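Local coordinates for protein acetyltransferase (Agrobacterium tumefaciens, PDB 2DXQ) that probably transfers an acetyl group from acetyl-coenzyme A to an acceptor substrate, in the manner of GNAT acetyltransferases, at residues F54-T65 with Y98-T109. Residues are numbered along the deposited sequence; the frame is centred on the assembly and turned at random.
With PO4 (phosphate ion), chain C; PO4 (phosphate ion), chain F.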
# COMPACT_ATOMS: atom_id res chain seq x y z
N PHE A 54 11.72 5.17 7.40
CA PHE A 54 12.87 4.77 8.19
C PHE A 54 14.14 5.03 7.42
O PHE A 54 14.15 4.87 6.20
CB PHE A 54 12.77 3.30 8.56
CG PHE A 54 11.69 3.01 9.55
CD1 PHE A 54 11.81 3.43 10.87
CD2 PHE A 54 10.53 2.34 9.15
CE1 PHE A 54 10.79 3.18 11.81
CE2 PHE A 54 9.51 2.08 10.06
CZ PHE A 54 9.64 2.50 11.39
N VAL A 55 15.21 5.43 8.12
CA VAL A 55 16.53 5.60 7.53
C VAL A 55 17.59 4.83 8.32
O VAL A 55 17.52 4.76 9.54
CB VAL A 55 16.97 7.10 7.41
CG1 VAL A 55 16.18 7.81 6.32
CG2 VAL A 55 16.81 7.85 8.75
N ALA A 56 18.56 4.25 7.62
CA ALA A 56 19.80 3.81 8.25
C ALA A 56 20.78 4.93 8.00
O ALA A 56 20.81 5.51 6.90
CB ALA A 56 20.31 2.50 7.63
N THR A 57 21.57 5.27 9.02
CA THR A 57 22.50 6.38 8.87
C THR A 57 23.90 5.88 9.15
O THR A 57 24.09 4.96 9.94
CB THR A 57 22.20 7.57 9.83
OG1 THR A 57 22.27 7.11 11.18
CG2 THR A 57 20.81 8.18 9.56
N GLU A 58 24.86 6.49 8.46
CA GLU A 58 26.28 6.20 8.66
C GLU A 58 26.97 7.56 8.88
O GLU A 58 26.91 8.42 8.00
CB GLU A 58 26.80 5.50 7.41
CG GLU A 58 28.25 4.98 7.47
CD GLU A 58 28.80 4.72 6.09
OE1 GLU A 58 28.67 3.58 5.59
OE2 GLU A 58 29.35 5.67 5.47
N ASN A 59 27.59 7.75 10.05
CA ASN A 59 28.13 9.07 10.42
C ASN A 59 27.07 10.17 10.25
O ASN A 59 27.38 11.28 9.80
CB ASN A 59 29.36 9.43 9.58
CG ASN A 59 30.37 8.32 9.51
OD1 ASN A 59 30.74 7.86 8.42
ND2 ASN A 59 30.80 7.85 10.66
N GLY A 60 25.82 9.82 10.58
CA GLY A 60 24.70 10.77 10.46
C GLY A 60 24.07 10.92 9.09
O GLY A 60 23.00 11.52 8.99
N LYS A 61 24.71 10.40 8.04
CA LYS A 61 24.16 10.49 6.68
C LYS A 61 23.20 9.33 6.40
O LYS A 61 23.56 8.17 6.60
CB LYS A 61 25.27 10.47 5.63
CG LYS A 61 24.74 10.75 4.22
CD LYS A 61 25.77 10.46 3.14
CE LYS A 61 25.29 11.00 1.81
NZ LYS A 61 25.69 10.10 0.69
N PRO A 62 21.96 9.64 5.94
CA PRO A 62 21.10 8.56 5.47
C PRO A 62 21.75 7.78 4.32
O PRO A 62 22.18 8.38 3.32
CB PRO A 62 19.83 9.30 4.99
CG PRO A 62 19.83 10.57 5.79
CD PRO A 62 21.29 10.96 5.88
N VAL A 63 21.84 6.47 4.49
CA VAL A 63 22.45 5.60 3.48
C VAL A 63 21.49 4.52 2.96
O VAL A 63 21.80 3.83 2.00
CB VAL A 63 23.75 4.94 3.99
CG1 VAL A 63 24.87 5.98 4.12
CG2 VAL A 63 23.53 4.24 5.33
N ALA A 64 20.36 4.36 3.64
CA ALA A 64 19.27 3.50 3.13
C ALA A 64 17.96 4.00 3.68
O ALA A 64 17.93 4.68 4.72
CB ALA A 64 19.46 2.04 3.51
N THR A 65 16.87 3.65 3.01
CA THR A 65 15.55 4.05 3.49
C THR A 65 14.51 3.04 3.03
O THR A 65 14.71 2.32 2.05
CB THR A 65 15.18 5.49 3.01
OG1 THR A 65 13.92 5.89 3.59
CG2 THR A 65 15.06 5.55 1.52
N TYR A 98 22.76 -2.27 4.91
CA TYR A 98 21.92 -1.16 5.36
C TYR A 98 20.48 -1.29 4.86
O TYR A 98 19.54 -0.99 5.59
CB TYR A 98 22.47 0.18 4.89
CG TYR A 98 23.79 0.60 5.51
CD1 TYR A 98 23.93 0.71 6.89
CD2 TYR A 98 24.88 0.93 4.71
CE1 TYR A 98 25.15 1.14 7.47
CE2 TYR A 98 26.11 1.35 5.28
CZ TYR A 98 26.22 1.44 6.65
OH TYR A 98 27.42 1.88 7.20
N GLY A 99 20.32 -1.70 3.60
CA GLY A 99 18.97 -2.00 3.07
C GLY A 99 18.25 -3.08 3.87
O GLY A 99 17.07 -2.92 4.23
N ARG A 100 18.93 -4.19 4.14
CA ARG A 100 18.33 -5.26 4.93
C ARG A 100 17.93 -4.75 6.31
O ARG A 100 16.85 -5.07 6.80
CB ARG A 100 19.26 -6.49 5.01
CG ARG A 100 18.58 -7.82 5.46
CD ARG A 100 19.22 -9.06 4.73
NE ARG A 100 20.57 -8.70 4.46
CZ ARG A 100 21.23 -8.69 3.31
NH1 ARG A 100 20.78 -9.15 2.13
NH2 ARG A 100 22.44 -8.24 3.43
N THR A 101 18.78 -3.92 6.93
CA THR A 101 18.48 -3.39 8.26
C THR A 101 17.17 -2.60 8.24
O THR A 101 16.28 -2.81 9.07
CB THR A 101 19.60 -2.50 8.81
OG1 THR A 101 20.82 -3.24 8.85
CG2 THR A 101 19.24 -2.00 10.22
N VAL A 102 17.05 -1.70 7.27
CA VAL A 102 15.89 -0.82 7.24
C VAL A 102 14.58 -1.55 6.84
O VAL A 102 13.51 -1.29 7.40
CB VAL A 102 16.20 0.45 6.42
CG1 VAL A 102 16.24 0.18 4.92
CG2 VAL A 102 15.22 1.54 6.75
N VAL A 103 14.68 -2.49 5.92
CA VAL A 103 13.49 -3.25 5.49
C VAL A 103 13.05 -4.17 6.62
O VAL A 103 11.85 -4.23 6.96
CB VAL A 103 13.73 -4.05 4.19
CG1 VAL A 103 12.54 -4.95 3.87
CG2 VAL A 103 14.04 -3.08 3.01
N ARG A 104 14.00 -4.88 7.22
CA ARG A 104 13.67 -5.78 8.33
C ARG A 104 13.07 -5.00 9.53
O ARG A 104 12.10 -5.46 10.15
CB ARG A 104 14.88 -6.66 8.71
CG ARG A 104 15.15 -7.76 7.68
CD ARG A 104 16.29 -8.67 8.07
NE ARG A 104 15.86 -9.57 9.15
CZ ARG A 104 15.44 -10.82 8.99
NH1 ARG A 104 15.40 -11.39 7.79
NH2 ARG A 104 15.07 -11.51 10.07
N HIS A 105 13.59 -3.80 9.79
CA HIS A 105 13.04 -2.96 10.85
C HIS A 105 11.60 -2.56 10.57
O HIS A 105 10.74 -2.62 11.45
CB HIS A 105 13.89 -1.71 11.08
CG HIS A 105 13.43 -0.88 12.25
ND1 HIS A 105 13.69 -1.23 13.56
CD2 HIS A 105 12.74 0.28 12.29
CE1 HIS A 105 13.17 -0.32 14.36
NE2 HIS A 105 12.59 0.61 13.62
N ALA A 106 11.33 -2.19 9.32
CA ALA A 106 9.98 -1.85 8.91
C ALA A 106 9.01 -3.04 9.06
O ALA A 106 7.90 -2.89 9.57
CB ALA A 106 10.01 -1.29 7.46
N ILE A 107 9.46 -4.24 8.68
CA ILE A 107 8.67 -5.47 8.87
C ILE A 107 8.38 -5.66 10.36
O ILE A 107 7.23 -5.87 10.77
CB ILE A 107 9.40 -6.69 8.32
CG1 ILE A 107 9.40 -6.61 6.78
CG2 ILE A 107 8.71 -8.00 8.77
CD1 ILE A 107 10.38 -7.57 6.10
N GLU A 108 9.43 -5.54 11.17
CA GLU A 108 9.27 -5.78 12.60
C GLU A 108 8.34 -4.77 13.24
O GLU A 108 7.52 -5.12 14.10
CB GLU A 108 10.65 -5.83 13.26
CG GLU A 108 11.38 -7.10 12.87
CD GLU A 108 12.85 -7.12 13.27
OE1 GLU A 108 13.32 -6.19 13.96
OE2 GLU A 108 13.53 -8.09 12.86
N THR A 109 8.42 -3.53 12.76
CA THR A 109 7.56 -2.45 13.26
C THR A 109 6.09 -2.71 12.92
O THR A 109 5.20 -2.52 13.77
CB THR A 109 8.04 -1.09 12.75
OG1 THR A 109 9.37 -0.86 13.23
CG2 THR A 109 7.11 0.07 13.22
P PO4 C . 22.04 -4.14 1.37
O1 PO4 C . 23.47 -4.62 1.33
O2 PO4 C . 21.38 -4.77 0.12
O3 PO4 C . 21.35 -4.68 2.59
O4 PO4 C . 21.93 -2.66 1.24
P PO4 F . 24.96 -2.41 9.03
O1 PO4 F . 23.56 -1.88 9.28
O2 PO4 F . 25.67 -2.68 10.35
O3 PO4 F . 24.88 -3.67 8.21
O4 PO4 F . 25.79 -1.42 8.26
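In the GNAT fold, helix 98-112 packs on one face of the central sheet, and Tyr-98 and Val-102 of its first turns settle on the hairpin of strands 51-58 and 61-71. The Tyr-98 side chain runs along the hairpin, its hydroxyl pointing toward the turn end. Val-63 CG2 sits over the centre of one ring face, 3.6 Å from the centroid of the Tyr-98 ring and 12° off the normal, a CH-pi contact. At the ring's edge the hydroxyl donates to Glu-58 (Tyr-98 OH to Glu-58 OE1, 2.7 Å), OE1 accepting through its lone pair anti to the other carboxylate oxygen and also forming a salt bridge with Arg-93. Glu-58 gets there because CG stands anti to the backbone N (chi1 -174°) and the chain runs on extended. A classic beta bulge, in which Val-63 and Ala-64 both face Ala-56, lets two successive residues meet the helix, and Ala-64 CB approaches Tyr-98 CB at 3.8 Å. Val-102 spreads its methyls over both strands: CG1 meets Ala-64 CB and the backbone carbonyl of Thr-65, while CG2 rests 3.5 Å from Phe-54 CB. Farther along, His-105 turns its edge onto the Phe-54 face in a T-shaped pair, centroids 4.8 Å apart and planes at 85°, while Ala-106 CB and Thr-109 OG1 contact the ring obliquely. At the helix start, Gly-99 N and Arg-100 N donate to the phosphate of chain C, probably from the crystallisation liquor (Arg-100 N to its O3, 2.9 Å), consistent with the pyrophosphate-binding loop for acetyl-coenzyme A in GNAT acetyltransferases.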